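Local coordinates for peptide methionine sulfoxide reductase MsrA (Corynebacterium diphtheriae, PDB 4D7L), which reduces the S-epimer of methionine sulfoxide in oxidised proteins back to methionine, cycling through thiol-disulfide exchange, at residues Val132-Gly144 / Tyr180-Thr194. Sequence-based numbering, arbitrary orientation. Where two conformers were deposited one is given.
With PGE (triethylene glycol), chain J.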
ATOM      1  N   VAL A 132      -1.250  11.412   3.661  1.00 18.26           N
ATOM      2  CA  VAL A 132      -2.594  10.995   3.234  1.00 15.99           C
ATOM      3  C   VAL A 132      -3.001  11.729   1.960  1.00 17.36           C
ATOM      4  O   VAL A 132      -3.519  11.125   1.008  1.00 18.76           O
ATOM      5  CB  VAL A 132      -3.664  11.221   4.351  1.00 21.34           C
ATOM      6  CG1 VAL A 132      -5.076  10.980   3.810  1.00 19.60           C
ATOM      7  CG2 VAL A 132      -3.399  10.296   5.552  1.00 22.81           C
ATOM      8  N   VAL A 133      -2.744  13.030   1.922  1.00 17.25           N
ATOM      9  CA  VAL A 133      -3.085  13.831   0.738  1.00 18.22           C
ATOM     10  C   VAL A 133      -2.305  13.331  -0.477  1.00 22.73           C
ATOM     11  O   VAL A 133      -2.862  13.182  -1.580  1.00 21.36           O
ATOM     12  CB  VAL A 133      -2.801  15.339   0.973  1.00 20.17           C
ATOM     13  CG1 VAL A 133      -2.831  16.118  -0.345  1.00 22.00           C
ATOM     14  CG2 VAL A 133      -3.805  15.922   1.971  1.00 20.71           C
ATOM     15  N   LYS A 134      -1.022  13.033  -0.276  1.00 24.44           N
ATOM     16  CA  LYS A 134      -0.203  12.548  -1.382  1.00 24.78           C
ATOM     17  C   LYS A 134      -0.757  11.239  -1.940  1.00 25.99           C
ATOM     18  O   LYS A 134      -0.843  11.061  -3.148  1.00 19.95           O
ATOM     19  CB  LYS A 134       1.246  12.339  -0.950  1.00 25.06           C
ATOM     20  CG  LYS A 134       2.165  12.122  -2.145  1.00 35.74           C
ATOM     21  CD  LYS A 134       3.597  11.991  -1.706  1.00 42.85           C
ATOM     22  CE  LYS A 134       4.430  13.154  -2.181  1.00 44.57           C
ATOM     23  NZ  LYS A 134       4.957  12.924  -3.554  1.00 47.07           N
ATOM     24  N   ALA A 135      -1.139  10.328  -1.054  1.00 15.94           N
ATOM     25  CA  ALA A 135      -1.770   9.079  -1.490  1.00 19.64           C
ATOM     26  C   ALA A 135      -3.066   9.331  -2.264  1.00 18.61           C
ATOM     27  O   ALA A 135      -3.290   8.737  -3.324  1.00 23.08           O
ATOM     28  CB  ALA A 135      -2.049   8.199  -0.318  1.00 17.05           C
ATOM     29  N   MET A 136      -3.933  10.185  -1.718  0.53 19.41           N
ATOM     30  CA  MET A 136      -5.215  10.497  -2.361  0.53 20.76           C
ATOM     31  C   MET A 136      -5.010  11.054  -3.772  0.53 22.41           C
ATOM     32  O   MET A 136      -5.739  10.701  -4.706  0.53 25.23           O
ATOM     33  CB  MET A 136      -6.028  11.498  -1.525  0.53 21.79           C
ATOM     34  CG  MET A 136      -6.819  10.841  -0.397  0.53 22.36           C
ATOM     35  SD  MET A 136      -8.107   9.709  -0.986  0.53 19.88           S
ATOM     36  CE  MET A 136      -9.425  10.833  -1.438  0.53 22.30           C
ATOM     37  N   GLU A 137      -4.021  11.923  -3.930  0.53 21.88           N
ATOM     38  CA  GLU A 137      -3.807  12.592  -5.211  0.53 22.93           C
ATOM     39  C   GLU A 137      -3.044  11.705  -6.199  0.53 24.61           C
ATOM     40  O   GLU A 137      -2.899  12.045  -7.377  0.53 23.53           O
ATOM     41  CB  GLU A 137      -3.082  13.924  -4.993  0.53 28.80           C
ATOM     42  CG  GLU A 137      -3.926  14.912  -4.175  0.53 33.92           C
ATOM     43  CD  GLU A 137      -3.297  16.292  -4.034  0.53 35.23           C
ATOM     44  OE1 GLU A 137      -2.082  16.422  -4.260  0.53 32.84           O
ATOM     45  OE2 GLU A 137      -4.031  17.248  -3.699  0.53 40.55           O
ATOM     46  N   ALA A 138      -2.560  10.564  -5.717  1.00 20.50           N
ATOM     47  CA  ALA A 138      -1.802   9.650  -6.570  1.00 20.02           C
ATOM     48  C   ALA A 138      -2.605   8.495  -7.168  1.00 23.43           C
ATOM     49  O   ALA A 138      -2.042   7.686  -7.899  1.00 20.75           O
ATOM     50  CB  ALA A 138      -0.628   9.081  -5.797  1.00 21.10           C
ATOM     51  N   HIS A 139      -3.899   8.386  -6.865  1.00 16.10           N
ATOM     52  CA  HIS A 139      -4.671   7.293  -7.443  1.00 16.64           C
ATOM     53  C   HIS A 139      -6.135   7.701  -7.474  1.00 21.94           C
ATOM     54  O   HIS A 139      -6.480   8.774  -7.000  1.00 17.99           O
ATOM     55  CB  HIS A 139      -4.462   5.986  -6.650  1.00 16.71           C
ATOM     56  CG  HIS A 139      -5.196   5.929  -5.348  1.00 15.99           C
ATOM     57  ND1 HIS A 139      -5.054   6.891  -4.371  1.00 14.44           N
ATOM     58  CD2 HIS A 139      -6.068   5.013  -4.851  1.00 14.17           C
ATOM     59  CE1 HIS A 139      -5.826   6.582  -3.339  1.00 17.64           C
ATOM     60  NE2 HIS A 139      -6.457   5.454  -3.608  1.00 15.36           N
ATOM     61  N   ASP A 140      -6.981   6.845  -8.031  1.00 17.08           N
ATOM     62  CA  ASP A 140      -8.415   7.060  -8.020  1.00 19.73           C
ATOM     63  C   ASP A 140      -8.990   6.257  -6.863  1.00 18.95           C
ATOM     64  O   ASP A 140      -8.998   5.004  -6.906  1.00 18.10           O
ATOM     65  CB  ASP A 140      -9.026   6.622  -9.350  1.00 21.13           C
ATOM     66  CG  ASP A 140     -10.534   6.876  -9.427  1.00 22.71           C
ATOM     67  OD1 ASP A 140     -11.190   7.081  -8.395  1.00 21.69           O
ATOM     68  OD2 ASP A 140     -11.052   6.892 -10.549  1.00 21.92           O
ATOM     69  N   PRO A 141      -9.432   6.956  -5.815  1.00 18.06           N
ATOM     70  CA  PRO A 141      -9.874   6.240  -4.613  1.00 15.95           C
ATOM     71  C   PRO A 141     -11.359   5.855  -4.670  1.00 17.60           C
ATOM     72  O   PRO A 141     -11.958   5.677  -3.612  1.00 20.28           O
ATOM     73  CB  PRO A 141      -9.639   7.254  -3.507  1.00 16.00           C
ATOM     74  CG  PRO A 141      -9.990   8.588  -4.213  1.00 20.24           C
ATOM     75  CD  PRO A 141      -9.464   8.427  -5.623  1.00 18.22           C
ATOM     76  N   THR A 142     -11.944   5.758  -5.863  1.00 16.07           N
ATOM     77  CA  THR A 142     -13.374   5.475  -5.979  1.00 16.75           C
ATOM     78  C   THR A 142     -13.667   4.182  -6.730  1.00 16.90           C
ATOM     79  O   THR A 142     -14.837   3.893  -7.030  1.00 21.48           O
ATOM     80  CB  THR A 142     -14.121   6.612  -6.733  1.00 16.91           C
ATOM     81  OG1 THR A 142     -13.722   6.592  -8.120  1.00 18.26           O
ATOM     82  CG2 THR A 142     -13.831   8.009  -6.106  1.00 15.48           C
ATOM     83  N   GLN A 143     -12.633   3.402  -7.035  1.00 15.31           N
ATOM     84  CA  GLN A 143     -12.807   2.285  -7.962  1.00 17.18           C
ATOM     85  C   GLN A 143     -13.074   0.916  -7.329  1.00 19.84           C
ATOM     86  O   GLN A 143     -13.307  -0.049  -8.047  1.00 18.17           O
ATOM     87  CB  GLN A 143     -11.583   2.175  -8.876  1.00 17.20           C
ATOM     88  CG  GLN A 143     -11.357   3.451  -9.695  1.00 22.08           C
ATOM     89  CD  GLN A 143     -10.283   3.265 -10.744  1.00 24.38           C
ATOM     90  OE1 GLN A 143      -9.521   2.312 -10.688  1.00 24.46           O
ATOM     91  NE2 GLN A 143     -10.237   4.160 -11.719  1.00 24.84           N
ATOM     92  N   GLY A 144     -13.081   0.829  -6.009  1.00 17.55           N
ATOM     93  CA  GLY A 144     -13.433  -0.424  -5.373  1.00 15.93           C
ATOM     94  C   GLY A 144     -12.323  -1.452  -5.524  1.00 18.75           C
ATOM     95  O   GLY A 144     -11.188  -1.195  -5.137  1.00 15.38           O
ATOM     96  N   TYR A 180     -12.372  15.123   0.285  1.00 22.53           N
ATOM     97  CA  TYR A 180     -12.313  14.914  -1.170  1.00 27.32           C
ATOM     98  C   TYR A 180     -13.640  14.433  -1.771  1.00 27.20           C
ATOM     99  O   TYR A 180     -13.824  14.478  -2.988  1.00 23.56           O
ATOM    100  CB  TYR A 180     -11.270  13.866  -1.529  1.00 24.30           C
ATOM    101  CG  TYR A 180      -9.878  14.373  -1.525  1.00 23.94           C
ATOM    102  CD1 TYR A 180      -9.327  14.944  -2.662  1.00 27.26           C
ATOM    103  CD2 TYR A 180      -9.102  14.281  -0.377  1.00 26.08           C
ATOM    104  CE1 TYR A 180      -8.041  15.416  -2.661  1.00 32.83           C
ATOM    105  CE2 TYR A 180      -7.802  14.746  -0.359  1.00 27.93           C
ATOM    106  CZ  TYR A 180      -7.275  15.308  -1.501  1.00 33.96           C
ATOM    107  OH  TYR A 180      -5.987  15.775  -1.475  1.00 32.50           O
ATOM    108  N   ALA A 181     -14.545  13.945  -0.928  1.00 23.11           N
ATOM    109  CA  ALA A 181     -15.778  13.319  -1.431  1.00 25.89           C
ATOM    110  C   ALA A 181     -16.591  14.223  -2.391  1.00 27.38           C
ATOM    111  O   ALA A 181     -16.991  13.774  -3.480  1.00 25.28           O
ATOM    112  CB  ALA A 181     -16.660  12.837  -0.237  1.00 24.50           C
ATOM    113  N   PRO A 182     -16.812  15.502  -2.029  1.00 25.83           N
ATOM    114  CA  PRO A 182     -17.600  16.312  -2.960  1.00 22.85           C
ATOM    115  C   PRO A 182     -16.913  16.538  -4.304  1.00 26.60           C
ATOM    116  O   PRO A 182     -17.577  16.661  -5.330  1.00 26.28           O
ATOM    117  CB  PRO A 182     -17.769  17.642  -2.213  1.00 32.17           C
ATOM    118  CG  PRO A 182     -17.595  17.280  -0.775  1.00 31.79           C
ATOM    119  CD  PRO A 182     -16.547  16.229  -0.772  1.00 27.04           C
ATOM    120  N   LYS A 183     -15.594  16.611  -4.289  1.00 26.68           N
ATOM    121  CA  LYS A 183     -14.837  16.868  -5.498  1.00 28.49           C
ATOM    122  C   LYS A 183     -14.939  15.667  -6.437  1.00 24.11           C
ATOM    123  O   LYS A 183     -15.090  15.808  -7.640  1.00 25.37           O
ATOM    124  CB  LYS A 183     -13.377  17.134  -5.137  1.00 36.00           C
ATOM    125  CG  LYS A 183     -13.137  18.450  -4.406  1.00 52.92           C
ATOM    126  CD  LYS A 183     -11.693  18.524  -3.898  1.00 64.37           C
ATOM    127  CE  LYS A 183     -11.292  19.939  -3.483  1.00 78.03           C
ATOM    128  NZ  LYS A 183      -9.863  20.011  -3.041  1.00 82.84           N
ATOM    129  N   LEU A 184     -14.825  14.478  -5.863  1.00 18.92           N
ATOM    130  CA  LEU A 184     -14.897  13.235  -6.630  1.00 21.22           C
ATOM    131  C   LEU A 184     -16.315  12.982  -7.131  1.00 23.67           C
ATOM    132  O   LEU A 184     -16.508  12.459  -8.232  1.00 22.11           O
ATOM    133  CB  LEU A 184     -14.416  12.081  -5.787  1.00 18.27           C
ATOM    134  CG  LEU A 184     -12.918  12.213  -5.485  1.00 30.80           C
ATOM    135  CD1 LEU A 184     -12.533  11.275  -4.388  1.00 33.23           C
ATOM    136  CD2 LEU A 184     -12.122  11.904  -6.726  1.00 38.74           C
ATOM    137  N   ALA A 185     -17.297  13.345  -6.310  1.00 23.08           N
ATOM    138  CA  ALA A 185     -18.709  13.245  -6.697  1.00 23.24           C
ATOM    139  C   ALA A 185     -18.955  14.157  -7.897  1.00 30.47           C
ATOM    140  O   ALA A 185     -19.687  13.793  -8.823  1.00 30.82           O
ATOM    141  CB  ALA A 185     -19.632  13.620  -5.550  1.00 26.00           C
ATOM    142  N   ALA A 186     -18.378  15.360  -7.849  1.00 23.14           N
ATOM    143  CA  ALA A 186     -18.559  16.331  -8.927  1.00 30.16           C
ATOM    144  C   ALA A 186     -17.866  15.856 -10.204  1.00 22.06           C
ATOM    145  O   ALA A 186     -18.235  16.275 -11.296  1.00 26.28           O
ATOM    146  CB  ALA A 186     -18.045  17.716  -8.518  1.00 34.69           C
ATOM    147  N   ALA A 187     -16.842  15.021 -10.064  1.00 21.02           N
ATOM    148  CA  ALA A 187     -16.151  14.470 -11.225  1.00 23.91           C
ATOM    149  C   ALA A 187     -16.919  13.294 -11.827  1.00 27.00           C
ATOM    150  O   ALA A 187     -16.507  12.736 -12.833  1.00 26.99           O
ATOM    151  CB  ALA A 187     -14.724  14.045 -10.849  1.00 21.18           C
ATOM    152  N   GLY A 188     -18.035  12.908 -11.211  1.00 21.41           N
ATOM    153  CA  GLY A 188     -18.881  11.869 -11.787  1.00 22.28           C
ATOM    154  C   GLY A 188     -18.423  10.491 -11.334  1.00 26.80           C
ATOM    155  O   GLY A 188     -18.781   9.474 -11.937  1.00 25.01           O
ATOM    156  N   LEU A 189     -17.598  10.448 -10.288  1.00 20.75           N
ATOM    157  CA  LEU A 189     -17.017   9.186  -9.857  1.00 22.58           C
ATOM    158  C   LEU A 189     -17.750   8.451  -8.716  1.00 27.96           C
ATOM    159  O   LEU A 189     -17.332   7.368  -8.315  1.00 24.90           O
ATOM    160  CB  LEU A 189     -15.569   9.428  -9.444  1.00 27.22           C
ATOM    161  CG  LEU A 189     -14.686  10.023 -10.544  1.00 26.11           C
ATOM    162  CD1 LEU A 189     -13.248  10.116 -10.042  1.00 25.97           C
ATOM    163  CD2 LEU A 189     -14.778   9.185 -11.805  1.00 31.16           C
ATOM    164  N   GLY A 190     -18.828   9.012  -8.184  1.00 24.11           N
ATOM    165  CA  GLY A 190     -19.502   8.348  -7.069  1.00 19.70           C
ATOM    166  C   GLY A 190     -18.657   8.326  -5.783  1.00 24.71           C
ATOM    167  O   GLY A 190     -17.803   9.196  -5.575  1.00 25.03           O
ATOM    168  N   ARG A 191     -18.888   7.324  -4.933  0.96 19.42           N
ATOM    169  CA  ARG A 191     -18.353   7.278  -3.562  0.96 18.58           C
ATOM    170  C   ARG A 191     -16.886   6.903  -3.440  0.96 24.16           C
ATOM    171  O   ARG A 191     -16.368   6.174  -4.274  0.96 20.07           O
ATOM    172  CB  ARG A 191     -19.158   6.275  -2.720  0.96 21.06           C
ATOM    173  CG  ARG A 191     -20.591   6.688  -2.395  0.96 29.61           C
ATOM    174  CD  ARG A 191     -21.402   5.499  -1.824  0.96 38.28           C
ATOM    175  NE  ARG A 191     -21.563   4.428  -2.812  0.96 57.58           N
ATOM    176  CZ  ARG A 191     -22.531   3.510  -2.797  0.96 61.84           C
ATOM    177  NH1 ARG A 191     -23.454   3.515  -1.841  0.96 64.30           N
ATOM    178  NH2 ARG A 191     -22.582   2.584  -3.750  0.96 49.69           N
ATOM    179  N   ILE A 192     -16.222   7.409  -2.400  1.00 16.43           N
ATOM    180  CA  ILE A 192     -14.858   6.994  -2.093  1.00 18.77           C
ATOM    181  C   ILE A 192     -14.882   5.576  -1.526  1.00 20.91           C
ATOM    182  O   ILE A 192     -15.688   5.297  -0.652  1.00 19.45           O
ATOM    183  CB  ILE A 192     -14.188   7.937  -1.082  1.00 24.64           C
ATOM    184  CG1 ILE A 192     -13.959   9.311  -1.718  1.00 21.52           C
ATOM    185  CG2 ILE A 192     -12.856   7.352  -0.614  1.00 20.80           C
ATOM    186  CD1 ILE A 192     -13.550  10.394  -0.731  1.00 23.25           C
ATOM    187  N   THR A 193     -14.011   4.694  -2.005  1.00 14.04           N
ATOM    188  CA  THR A 193     -14.027   3.302  -1.540  1.00 17.00           C
ATOM    189  C   THR A 193     -12.841   2.959  -0.617  1.00 22.20           C
ATOM    190  O   THR A 193     -12.725   1.830  -0.136  1.00 19.08           O
ATOM    191  CB  THR A 193     -14.012   2.327  -2.741  1.00 20.91           C
ATOM    192  OG1 THR A 193     -12.836   2.558  -3.522  1.00 20.20           O
ATOM    193  CG2 THR A 193     -15.238   2.545  -3.615  1.00 17.89           C
ATOM    194  N   THR A 194     -11.952   3.924  -0.387  1.00 18.25           N
ATOM    195  CA  THR A 194     -10.795   3.728   0.515  1.00 14.20           C
ATOM    196  C   THR A 194     -11.193   3.128   1.870  1.00 18.20           C
ATOM    197  O   THR A 194     -12.091   3.608   2.526  1.00 16.98           O
ATOM    198  CB  THR A 194     -10.077   5.082   0.790  1.00 22.44           C
ATOM    199  OG1 THR A 194      -9.801   5.732  -0.454  1.00 17.91           O
ATOM    200  CG2 THR A 194      -8.753   4.888   1.584  1.00 17.62           C
TER
HETATM  201  C1  PGE J1226      -8.537  11.856  -5.855  0.92 45.40           C
HETATM  202  O1  PGE J1226      -7.843  11.331  -6.978  0.92 40.66           O
HETATM  203  C2  PGE J1226      -7.905  13.176  -5.468  0.92 47.74           C
HETATM  204  O2  PGE J1226      -8.109  14.099  -6.519  0.92 50.00           O
HETATM  205  O   HOH W   1     -17.369   4.560  -6.305  1.00 19.77           O
HETATM  206  O   HOH W   2     -15.677   5.599  -9.788  1.00 30.82           O
HETATM  207  O   HOH W   3     -10.837   0.674  -3.298  1.00 19.55           O
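Bent at chi2 and chi3 (-80°) in the modelled conformer, one of two, the Met136 side chain folds along one face of the Tyr180 ring, the two running antiparallel past one another. Met136 CB lies over that face, 4.2 Å from the Tyr180 ring centroid, a CH-pi contact; Met136 SD sits obliquely in a Met-aromatic contact, and Met136 CE meets Tyr180 CB at 3.6 Å. The phenol end crosses Val133 at about a right angle, Tyr180 OH lying 3.4 Å from Val133 CG1. Nearby, Leu184 CD1 packs against CG of the Pro141 ring at 3.7 Å, and a triethylene glycol, probably from crystallisation, lies against Pro141, Leu184 and Tyr180. The loops beyond the two nearly parallel helices are joined by polar bonds. Thr193 N donates to Pro141 O at 2.8 Å. A chi1 of 59° turns Thr193 OG1 toward Gly144 N, from which it accepts at 3.0 Å. Asp140 OD1 closes an Asx turn with Thr142 N and also accepts from Thr142 OG1 (2.6 Å to Asp140 OD1), which water 2 links to Leu189 O. Ser157 bonds both His139 NE2 and Thr194 OG1. An apolar helix seam thus gives way to a hydrogen-bonded, water-bridged loop junction at the protein surface, where the bonds at Pro141 O and Gly144 N tie this loop to the chain leading into strand 195-198.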